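PDB 4MNR: peptidoglycan glycosyltransferase from Eggerthella lenta, which belongs to the penicillin-binding proteins, with a dimerisation-domain family region preceding a transpeptidase-type domain of the beta-lactamase clan. Local coordinates for residues 192-197 against 370-374; 297-302 against 315-319; 375-379 against 417-423. All coordinates share one frame. Residues are numbered along the deposited sequence.

Parts of a fold far apart in sequence can be tied together through one shared element, here helix 368-384. It meets helix 188-197 in interaction 1, and the end of strand 409-418 and the turn after it in interaction 3. The centres of these two lie about 13 Å apart, and they touch where L192 CD2 packs 4.0 Å from V377 CG1. Interaction 2 is nested between the segments of interaction 1; its nearest atoms are about 6 Å from that contact, and A298 O is hydrogen-bonded to T191 OG1 on helix 188-197. About 24 Å separates the centres of interactions 2 and 3. A bound magnesium ion lies about 11 Å from the L196 side chain.

Interaction 1: residues 192-197 against 370-374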
ATOM      1  N   LEU A 192      14.352  -7.072   7.190  1.00 11.01           N
ATOM      2  CA  LEU A 192      14.719  -8.490   7.059  1.00  7.96           C
ATOM      3  C   LEU A 192      15.340  -8.787   5.702  1.00 11.65           C
ATOM      4  O   LEU A 192      16.391  -9.432   5.605  1.00 12.11           O
ATOM      5  CB  LEU A 192      13.476  -9.353   7.241  1.00 10.56           C
ATOM      6  CG  LEU A 192      13.718 -10.856   7.086  1.00 12.55           C
ATOM      7  CD1 LEU A 192      14.702 -11.357   8.148  1.00 14.48           C
ATOM      8  CD2 LEU A 192      12.393 -11.601   7.153  1.00 12.98           C
ATOM      9  N   ALA A 193      14.685  -8.334   4.638  1.00 11.56           N
ATOM     10  CA  ALA A 193      15.207  -8.584   3.296  1.00  8.35           C
ATOM     11  C   ALA A 193      16.596  -7.984   3.113  1.00 12.56           C
ATOM     12  O   ALA A 193      17.461  -8.580   2.493  1.00 13.00           O
ATOM     13  CB  ALA A 193      14.239  -8.039   2.232  1.00  9.33           C
ATOM     14  N   THR A 194      16.808  -6.797   3.675  1.00 11.20           N
ATOM     15  CA  THR A 194      18.095  -6.142   3.569  1.00 12.05           C
ATOM     16  C   THR A 194      19.161  -6.915   4.338  1.00 12.49           C
ATOM     17  O   THR A 194      20.281  -7.088   3.862  1.00 14.66           O
ATOM     18  CB  THR A 194      18.000  -4.686   4.080  1.00 11.74           C
ATOM     19  OG1 THR A 194      17.068  -3.973   3.249  1.00 13.21           O
ATOM     20  CG2 THR A 194      19.350  -4.013   3.966  1.00 15.26           C
ATOM     21  N   ALA A 195      18.800  -7.390   5.530  1.00 14.07           N
ATOM     22  CA  ALA A 195      19.748  -8.121   6.365  1.00 14.49           C
ATOM     23  C   ALA A 195      20.179  -9.424   5.698  1.00 13.14           C
ATOM     24  O   ALA A 195      21.344  -9.800   5.761  1.00 16.67           O
ATOM     25  CB  ALA A 195      19.159  -8.394   7.744  1.00 15.89           C
ATOM     26  N   LEU A 196      19.239 -10.113   5.054  1.00 13.82           N
ATOM     27  CA  LEU A 196      19.584 -11.351   4.370  1.00 12.29           C
ATOM     28  C   LEU A 196      20.409 -11.088   3.107  1.00 17.15           C
ATOM     29  O   LEU A 196      21.379 -11.795   2.833  1.00 21.19           O
ATOM     30  CB  LEU A 196      18.317 -12.149   4.029  1.00 12.08           C
ATOM     31  CG  LEU A 196      17.441 -12.562   5.216  1.00 14.71           C
ATOM     32  CD1 LEU A 196      16.262 -13.404   4.729  1.00 15.05           C
ATOM     33  CD2 LEU A 196      18.249 -13.312   6.271  1.00 17.16           C
ATOM     34  N   GLU A 197      20.016 -10.083   2.335  1.00 15.90           N
ATOM     35  CA  GLU A 197      20.721  -9.737   1.095  1.00 16.23           C
ATOM     36  C   GLU A 197      22.180  -9.353   1.359  1.00 19.89           C
ATOM     37  O   GLU A 197      23.087  -9.737   0.605  1.00 20.63           O
ATOM     38  CB  GLU A 197      19.977  -8.606   0.361  1.00 20.17           C
ATOM     39  CG  GLU A 197      20.630  -8.132  -0.949  1.00 23.52           C
ATOM     40  CD  GLU A 197      20.134  -8.871  -2.195  1.00 26.89           C
ATOM     41  OE1 GLU A 197      19.280  -9.769  -2.077  1.00 20.87           O
ATOM     42  OE2 GLU A 197      20.603  -8.547  -3.309  1.00 28.90           O
ATOM     43  N   THR A 370      16.954 -14.089  -2.157  1.00 11.14           N
ATOM     44  CA  THR A 370      16.570 -13.356  -0.957  1.00 10.59           C
ATOM     45  C   THR A 370      15.052 -13.267  -0.817  1.00 11.26           C
ATOM     46  O   THR A 370      14.502 -13.507   0.263  1.00 11.26           O
ATOM     47  CB  THR A 370      17.154 -11.944  -0.969  1.00 11.91           C
ATOM     48  OG1 THR A 370      18.580 -12.033  -0.892  1.00 14.98           O
ATOM     49  CG2 THR A 370      16.627 -11.146   0.213  1.00 11.25           C
ATOM     50  N   ALA A 371      14.374 -12.950  -1.919  1.00 11.81           N
ATOM     51  CA  ALA A 371      12.917 -12.843  -1.907  1.00  9.59           C
ATOM     52  C   ALA A 371      12.293 -14.150  -1.424  1.00 12.21           C
ATOM     53  O   ALA A 371      11.364 -14.140  -0.630  1.00 11.18           O
ATOM     54  CB  ALA A 371      12.386 -12.508  -3.300  1.00  9.94           C
ATOM     55  N   GLY A 372      12.814 -15.272  -1.914  1.00 12.33           N
ATOM     56  CA  GLY A 372      12.287 -16.569  -1.538  1.00 13.51           C
ATOM     57  C   GLY A 372      12.502 -16.868  -0.065  1.00 12.85           C
ATOM     58  O   GLY A 372      11.644 -17.469   0.579  1.00 12.36           O
ATOM     59  N   ARG A 373      13.644 -16.446   0.475  1.00  9.50           N
ATOM     60  CA  ARG A 373      13.934 -16.709   1.882  1.00  9.98           C
ATOM     61  C   ARG A 373      13.011 -15.884   2.745  1.00 12.11           C
ATOM     62  O   ARG A 373      12.536 -16.345   3.785  1.00 10.93           O
ATOM     63  CB  ARG A 373      15.388 -16.365   2.223  1.00 11.98           C
ATOM     64  CG  ARG A 373      16.399 -17.339   1.644  1.00 13.57           C
ATOM     65  CD  ARG A 373      17.797 -16.756   1.709  1.00 14.81           C
ATOM     66  NE  ARG A 373      18.286 -16.689   3.085  1.00 14.80           N
ATOM     67  CZ  ARG A 373      19.404 -16.066   3.445  1.00 18.40           C
ATOM     68  NH1 ARG A 373      20.138 -15.425   2.537  1.00 18.10           N
ATOM     69  NH2 ARG A 373      19.785 -16.083   4.712  1.00 21.24           N
ATOM     70  N   VAL A 374      12.761 -14.649   2.318  1.00  9.16           N
ATOM     71  CA  VAL A 374      11.842 -13.780   3.062  1.00  9.53           C
ATOM     72  C   VAL A 374      10.417 -14.328   2.997  1.00 10.58           C
ATOM     73  O   VAL A 374       9.709 -14.335   3.998  1.00  8.28           O
ATOM     74  CB  VAL A 374      11.881 -12.346   2.529  1.00  9.73           C
ATOM     75  CG1 VAL A 374      10.776 -11.478   3.183  1.00  9.27           C
ATOM     76  CG2 VAL A 374      13.262 -11.753   2.766  1.00 11.99           C
TER
HETATM   77  O   HOH W   1      22.666 -13.844   2.914  1.00 33.62           O
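V374 forms the apolar centre of this helix pair: its CG2 lies 3.9 Å from both A193 CB and L196 CD1, while its CG1 is 4.3 Å from L192 CD2. A193 also meets T370, its carbonyl O 3.5 Å from T370 CG2. The segment axes close to 9.5 Å at 129°, an oblique crossing that brings A193 opposite V374 and E197 opposite T370. In the transpeptidase domain, of the beta-lactamase clan, this joins helix 188-197, which by sequence begins at the lysine of the family's SxxK motif, to helix 368-384 ahead of the last sheet strands. Towards the edge, T370 OG1 donates to E197 OE1 at 2.6 Å; that carboxylate oxygen also accepts a hydrogen bond from S367 N. On the other flank R373 reaches across L196, with NH2 3.5 Å from L196 CD2 and L196 CB over one guanidinium face. Its main polar partner is E203, through a salt bridge, and a water accepts from R373 NH1 at 3.0 Å while lying 2.4 Å from L196 O.

Interaction 2: residues 297-302 against 315-319; sequences AAAGEP and AGPQA
Two prolines, P302 and P317, carry most of this contact, followed by G316. From A297, near the end of helix 291-298, the chain passes A298 and A299 (phi/psi -94/6°) to G300 at 90/8°, E301 at -108/124° and P302 at -85/88°. The second segment is extended: A315 -74/155°, G316 -169/171°, then a cis peptide into P317 at -76/144°. The closest CA pair, P302 and G316, is 4.2 Å apart, and P302 CA makes a CA-H...O contact of 3.3 Å to G316 O. Within the transpeptidase domain this joins the C-terminal end of helix 291-298 to the loop leading to helix 321-332. A Schellman motif ends the helix: G300 N, of the C-prime residue, is hydrogen-bonded to A297 O at 2.9 Å, and E301 N to the carbonyl before A297. At 90/8° a CB on G300 would jam against A299 O. P317 packs on this turn, CG 3.8 Å from G300 CA and CD 3.7 Å from A297 O. P302 CB meets A315 CB at 4.2 Å.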
ATOM      1  N   ALA A 297      13.654   2.985  13.260  1.00  9.00           N
ATOM      2  CA  ALA A 297      13.403   2.952  11.817  1.00  8.80           C
ATOM      3  C   ALA A 297      13.428   1.516  11.309  1.00  9.43           C
ATOM      4  O   ALA A 297      12.624   1.132  10.448  1.00  9.35           O
ATOM      5  CB  ALA A 297      14.431   3.800  11.064  1.00  9.89           C
ATOM      6  N   ALA A 298      14.349   0.717  11.840  1.00 11.33           N
ATOM      7  CA  ALA A 298      14.439  -0.688  11.427  1.00 12.73           C
ATOM      8  C   ALA A 298      13.172  -1.439  11.790  1.00 11.82           C
ATOM      9  O   ALA A 298      12.811  -2.427  11.136  1.00 10.35           O
ATOM     10  CB  ALA A 298      15.660  -1.361  12.049  1.00 13.38           C
ATOM     11  N   ALA A 299      12.484  -0.966  12.823  1.00 10.67           N
ATOM     12  CA  ALA A 299      11.229  -1.575  13.247  1.00 11.22           C
ATOM     13  C   ALA A 299      10.022  -0.886  12.630  1.00 15.74           C
ATOM     14  O   ALA A 299       8.876  -1.187  12.982  1.00 19.33           O
ATOM     15  CB  ALA A 299      11.115  -1.547  14.758  1.00 12.55           C
ATOM     16  N   GLY A 300      10.263   0.048  11.723  1.00 12.18           N
ATOM     17  CA  GLY A 300       9.167   0.673  11.008  1.00 10.21           C
ATOM     18  C   GLY A 300       8.556   1.929  11.616  1.00 12.97           C
ATOM     19  O   GLY A 300       7.528   2.403  11.125  1.00 13.40           O
ATOM     20  N   GLU A 301       9.160   2.477  12.675  1.00  8.35           N
ATOM     21  CA  GLU A 301       8.609   3.674  13.297  1.00 10.07           C
ATOM     22  C   GLU A 301       9.460   4.907  12.998  1.00 10.71           C
ATOM     23  O   GLU A 301      10.664   4.915  13.260  1.00 13.30           O
ATOM     24  CB  GLU A 301       8.482   3.491  14.813  1.00 12.88           C
ATOM     25  CG  GLU A 301       7.389   2.497  15.224  1.00 16.21           C
ATOM     26  CD  GLU A 301       5.976   3.015  14.971  1.00 22.83           C
ATOM     27  OE1 GLU A 301       5.806   4.199  14.598  1.00 23.56           O
ATOM     28  OE2 GLU A 301       5.030   2.228  15.156  1.00 24.88           O
ATOM     29  N   PRO A 302       8.838   5.950  12.434  1.00 10.90           N
ATOM     30  CA  PRO A 302       9.542   7.195  12.121  1.00 12.28           C
ATOM     31  C   PRO A 302       9.608   8.142  13.313  1.00 12.69           C
ATOM     32  O   PRO A 302       8.731   8.995  13.469  1.00 18.43           O
ATOM     33  CB  PRO A 302       8.691   7.799  11.006  1.00 12.18           C
ATOM     34  CG  PRO A 302       7.284   7.302  11.301  1.00 14.01           C
ATOM     35  CD  PRO A 302       7.467   5.919  11.891  1.00 14.07           C
ATOM     36  N   ALA A 315      11.765  12.426   8.706  1.00 14.41           N
ATOM     37  CA  ALA A 315      11.637  11.238   9.533  1.00 15.16           C
ATOM     38  C   ALA A 315      11.203  10.093   8.633  1.00 14.75           C
ATOM     39  O   ALA A 315      10.580  10.309   7.593  1.00 14.97           O
ATOM     40  CB  ALA A 315      10.600  11.466  10.634  1.00 16.51           C
ATOM     41  N   GLY A 316      11.514   8.869   9.020  1.00 13.59           N
ATOM     42  CA  GLY A 316      11.038   7.752   8.233  1.00 10.04           C
ATOM     43  C   GLY A 316      11.262   6.468   8.981  1.00 10.36           C
ATOM     44  O   GLY A 316      11.954   6.467   9.998  1.00 12.92           O
ATOM     45  N   PRO A 317      10.717   5.369   8.465  1.00 11.58           N
ATOM     46  CA  PRO A 317       9.987   5.342   7.188  1.00  8.55           C
ATOM     47  C   PRO A 317       8.576   5.927   7.233  1.00 11.56           C
ATOM     48  O   PRO A 317       7.867   5.792   8.234  1.00 11.03           O
ATOM     49  CB  PRO A 317       9.889   3.851   6.885  1.00  8.05           C
ATOM     50  CG  PRO A 317       9.911   3.193   8.253  1.00  8.48           C
ATOM     51  CD  PRO A 317      10.862   4.021   9.054  1.00  8.58           C
ATOM     52  N   GLN A 318       8.194   6.592   6.147  1.00 10.55           N
ATOM     53  CA  GLN A 318       6.805   6.989   5.935  1.00  8.65           C
ATOM     54  C   GLN A 318       6.468   6.498   4.543  1.00  8.39           C
ATOM     55  O   GLN A 318       7.217   6.739   3.596  1.00 11.28           O
ATOM     56  CB  GLN A 318       6.650   8.500   5.969  1.00 14.08           C
ATOM     57  CG  GLN A 318       7.144   9.135   7.249  1.00 15.14           C
ATOM     58  CD  GLN A 318       6.938  10.631   7.247  1.00 19.05           C
ATOM     59  OE1 GLN A 318       7.892  11.406   7.347  1.00 23.11           O
ATOM     60  NE2 GLN A 318       5.689  11.051   7.131  1.00 16.67           N
ATOM     61  N   ALA A 319       5.337   5.825   4.407  1.00  8.86           N
ATOM     62  CA  ALA A 319       5.048   5.186   3.137  1.00  9.22           C
ATOM     63  C   ALA A 319       3.594   5.353   2.760  1.00  7.99           C
ATOM     64  O   ALA A 319       2.727   5.458   3.631  1.00  9.89           O
ATOM     65  CB  ALA A 319       5.380   3.702   3.214  1.00 10.73           C
TER

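Interaction 3: residues 375-379 against 417-423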
ATOM      1  N   ARG A 375      10.009 -14.789   1.817  0.65  9.79           N
ATOM      2  CA  ARG A 375       8.669 -15.339   1.646  0.65 11.41           C
ATOM      3  C   ARG A 375       8.452 -16.534   2.582  0.65  9.84           C
ATOM      4  O   ARG A 375       7.384 -16.687   3.171  0.65 10.39           O
ATOM      5  CB  ARG A 375       8.429 -15.721   0.179  0.65 10.96           C
ATOM      6  CG  ARG A 375       6.968 -15.757  -0.230  0.65 13.18           C
ATOM      7  CD  ARG A 375       6.818 -15.646  -1.751  0.65 16.27           C
ATOM      8  NE  ARG A 375       7.460 -16.765  -2.435  0.65 18.98           N
ATOM      9  CZ  ARG A 375       8.570 -16.668  -3.163  0.65 20.85           C
ATOM     10  NH1 ARG A 375       9.081 -17.751  -3.731  0.65 16.95           N
ATOM     11  NH2 ARG A 375       9.171 -15.490  -3.321  0.65 17.98           N
ATOM     12  N   ASP A 376       9.478 -17.361   2.744  1.00 10.47           N
ATOM     13  CA  ASP A 376       9.397 -18.507   3.649  1.00 11.03           C
ATOM     14  C   ASP A 376       9.209 -18.074   5.117  1.00 10.46           C
ATOM     15  O   ASP A 376       8.470 -18.713   5.880  1.00 11.32           O
ATOM     16  CB  ASP A 376      10.635 -19.392   3.510  1.00 14.18           C
ATOM     17  CG  ASP A 376      10.646 -20.197   2.206  1.00 23.72           C
ATOM     18  OD1 ASP A 376       9.591 -20.298   1.536  1.00 24.11           O
ATOM     19  OD2 ASP A 376      11.721 -20.737   1.855  1.00 26.69           O
ATOM     20  N   VAL A 377       9.885 -17.004   5.515  1.00 10.72           N
ATOM     21  CA  VAL A 377       9.705 -16.479   6.873  1.00  9.62           C
ATOM     22  C   VAL A 377       8.292 -15.915   7.047  1.00  9.48           C
ATOM     23  O   VAL A 377       7.658 -16.111   8.085  1.00 10.68           O
ATOM     24  CB  VAL A 377      10.745 -15.384   7.199  1.00  9.13           C
ATOM     25  CG1 VAL A 377      10.454 -14.749   8.562  1.00 10.74           C
ATOM     26  CG2 VAL A 377      12.137 -15.973   7.181  1.00 10.83           C
ATOM     27  N   LEU A 378       7.790 -15.235   6.016  1.00  9.99           N
ATOM     28  CA  LEU A 378       6.443 -14.662   6.078  1.00  9.55           C
ATOM     29  C   LEU A 378       5.331 -15.720   6.068  1.00  9.95           C
ATOM     30  O   LEU A 378       4.225 -15.491   6.581  1.00  9.57           O
ATOM     31  CB  LEU A 378       6.229 -13.645   4.955  1.00  8.94           C
ATOM     32  CG  LEU A 378       7.190 -12.453   4.986  1.00  9.45           C
ATOM     33  CD1 LEU A 378       6.811 -11.434   3.923  1.00 12.52           C
ATOM     34  CD2 LEU A 378       7.231 -11.798   6.368  1.00 10.89           C
ATOM     35  N   LEU A 379       5.612 -16.887   5.494  1.00 10.55           N
ATOM     36  CA  LEU A 379       4.672 -17.991   5.601  1.00  9.17           C
ATOM     37  C   LEU A 379       4.573 -18.365   7.072  1.00 12.12           C
ATOM     38  O   LEU A 379       3.493 -18.656   7.585  1.00 11.35           O
ATOM     39  CB  LEU A 379       5.137 -19.183   4.753  1.00  9.65           C
ATOM     40  CG  LEU A 379       4.245 -20.421   4.758  1.00 15.43           C
ATOM     41  CD1 LEU A 379       2.800 -20.065   4.422  1.00 16.90           C
ATOM     42  CD2 LEU A 379       4.789 -21.436   3.761  1.00 17.63           C
HETATM   43  N   MSE A 417       0.371 -12.079   0.632  1.00  9.58           N
HETATM   44  CA  MSE A 417       0.382 -12.592  -0.731  1.00  8.19           C
HETATM   45  C   MSE A 417      -0.076 -14.033  -0.718  1.00 10.86           C
HETATM   46  O   MSE A 417       0.090 -14.748   0.283  1.00 10.91           O
HETATM   47  CB  MSE A 417       1.800 -12.522  -1.300  1.00 11.92           C
HETATM   48  CG  MSE A 417       2.787 -13.342  -0.494  1.00 13.05           C
HETATM   49 SE   MSE A 417       4.649 -12.815  -0.720  0.59 15.08          SE
HETATM   50  CE  MSE A 417       4.520 -11.097   0.192  1.00 28.45           C
ATOM     51  N   ALA A 418      -0.665 -14.461  -1.829  1.00  7.92           N
ATOM     52  CA  ALA A 418      -1.160 -15.823  -1.962  1.00  8.05           C
ATOM     53  C   ALA A 418      -1.240 -16.230  -3.435  1.00  8.88           C
ATOM     54  O   ALA A 418      -1.420 -15.369  -4.291  1.00 10.98           O
ATOM     55  CB  ALA A 418      -2.548 -15.941  -1.326  1.00  9.61           C
ATOM     56  N   PRO A 419      -1.050 -17.530  -3.745  1.00 12.29           N
ATOM     57  CA  PRO A 419      -0.536 -18.596  -2.875  1.00 13.18           C
ATOM     58  C   PRO A 419       0.928 -18.317  -2.551  1.00 20.47           C
ATOM     59  O   PRO A 419       1.653 -17.781  -3.390  1.00 21.05           O
ATOM     60  CB  PRO A 419      -0.656 -19.863  -3.748  1.00 14.74           C
ATOM     61  CG  PRO A 419      -1.661 -19.506  -4.803  1.00 16.68           C
ATOM     62  CD  PRO A 419      -1.428 -18.052  -5.073  1.00 13.25           C
ATOM     63  N   ALA A 420       1.355 -18.670  -1.348  1.00 13.69           N
ATOM     64  CA  ALA A 420       2.703 -18.342  -0.884  1.00 15.86           C
ATOM     65  C   ALA A 420       3.842 -18.786  -1.817  1.00 18.70           C
ATOM     66  O   ALA A 420       4.795 -18.045  -2.011  1.00 18.04           O
ATOM     67  CB  ALA A 420       2.920 -18.884   0.519  1.00 16.00           C
ATOM     68  N   GLU A 421       3.756 -19.978  -2.406  1.00 16.75           N
ATOM     69  CA  GLU A 421       4.891 -20.483  -3.186  1.00 19.21           C
ATOM     70  C   GLU A 421       5.139 -19.725  -4.499  1.00 25.18           C
ATOM     71  O   GLU A 421       6.285 -19.574  -4.924  1.00 30.81           O
ATOM     72  CB  GLU A 421       4.767 -21.995  -3.436  1.00 22.94           C
ATOM     73  CG  GLU A 421       5.975 -22.609  -4.136  1.00 34.12           C
ATOM     74  CD  GLU A 421       7.296 -22.369  -3.400  1.00 42.81           C
ATOM     75  OE1 GLU A 421       8.348 -22.321  -4.075  1.00 50.97           O
ATOM     76  OE2 GLU A 421       7.293 -22.244  -2.153  1.00 38.46           O
ATOM     77  N   ASP A 422       4.067 -19.241  -5.123  1.00 19.97           N
ATOM     78  CA  ASP A 422       4.156 -18.490  -6.375  1.00 19.47           C
ATOM     79  C   ASP A 422       2.948 -17.561  -6.445  1.00 16.47           C
ATOM     80  O   ASP A 422       1.933 -17.882  -7.074  1.00 17.03           O
ATOM     81  CB  ASP A 422       4.169 -19.453  -7.572  1.00 26.97           C
ATOM     82  CG  ASP A 422       4.251 -18.736  -8.913  1.00 37.09           C
ATOM     83  OD1 ASP A 422       3.915 -19.372  -9.935  1.00 38.59           O
ATOM     84  OD2 ASP A 422       4.641 -17.546  -8.953  1.00 31.47           O
ATOM     85  N   PRO A 423       3.031 -16.408  -5.771  1.00 15.23           N
ATOM     86  CA  PRO A 423       1.819 -15.611  -5.556  1.00 12.78           C
ATOM     87  C   PRO A 423       1.172 -15.037  -6.807  1.00 12.85           C
ATOM     88  O   PRO A 423       1.867 -14.674  -7.761  1.00 16.10           O
ATOM     89  CB  PRO A 423       2.303 -14.475  -4.642  1.00 14.72           C
ATOM     90  CG  PRO A 423       3.486 -15.074  -3.929  1.00 14.63           C
ATOM     91  CD  PRO A 423       4.160 -15.944  -4.941  1.00 14.58           C
TER
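In this contact of the penicillin-binding transpeptidase domain, a helix laid beside an antiparallel sheet meets both a strand end and the turn after it. Helix 368-384 faces the end of strand 409-418 and the turn that leads back into the antiparallel neighbour 425-431. The turn opens with a cis peptide before P419, and a weak hydrogen bond from D422 N to P419 O, 3.3 Å, spans it.

Apolar contacts are spread along the helix. L378 CD1 lies 4.4 Å from CE of the selenomethionine M417, and one residue on, L379 CD1 reaches A420 CB at 4.1 Å; L379 and A420 are the nearest CA pair, 6.8 Å apart. L378 also packs on A398 and K400 of edge strand 398-406, so the helix touches both strands of that pair. The aliphatic part of R375, the residue with the most covered surface, joins in: its CD sits 3.7 Å from M417 SE and 4.0 Å from P423 CG.

Polar contacts come from the same arginine, whose extended chi1 and chi2 (both t) carry the guanidinium to the turn. Its strongest partner is the carbonyl of I331, at the end of helix 321-332, hydrogen-bonded to NH2. Across the contact itself, R375 NE gives a weak hydrogen bond of 3.0 Å to A420 O, bent to 125° at the hydrogen.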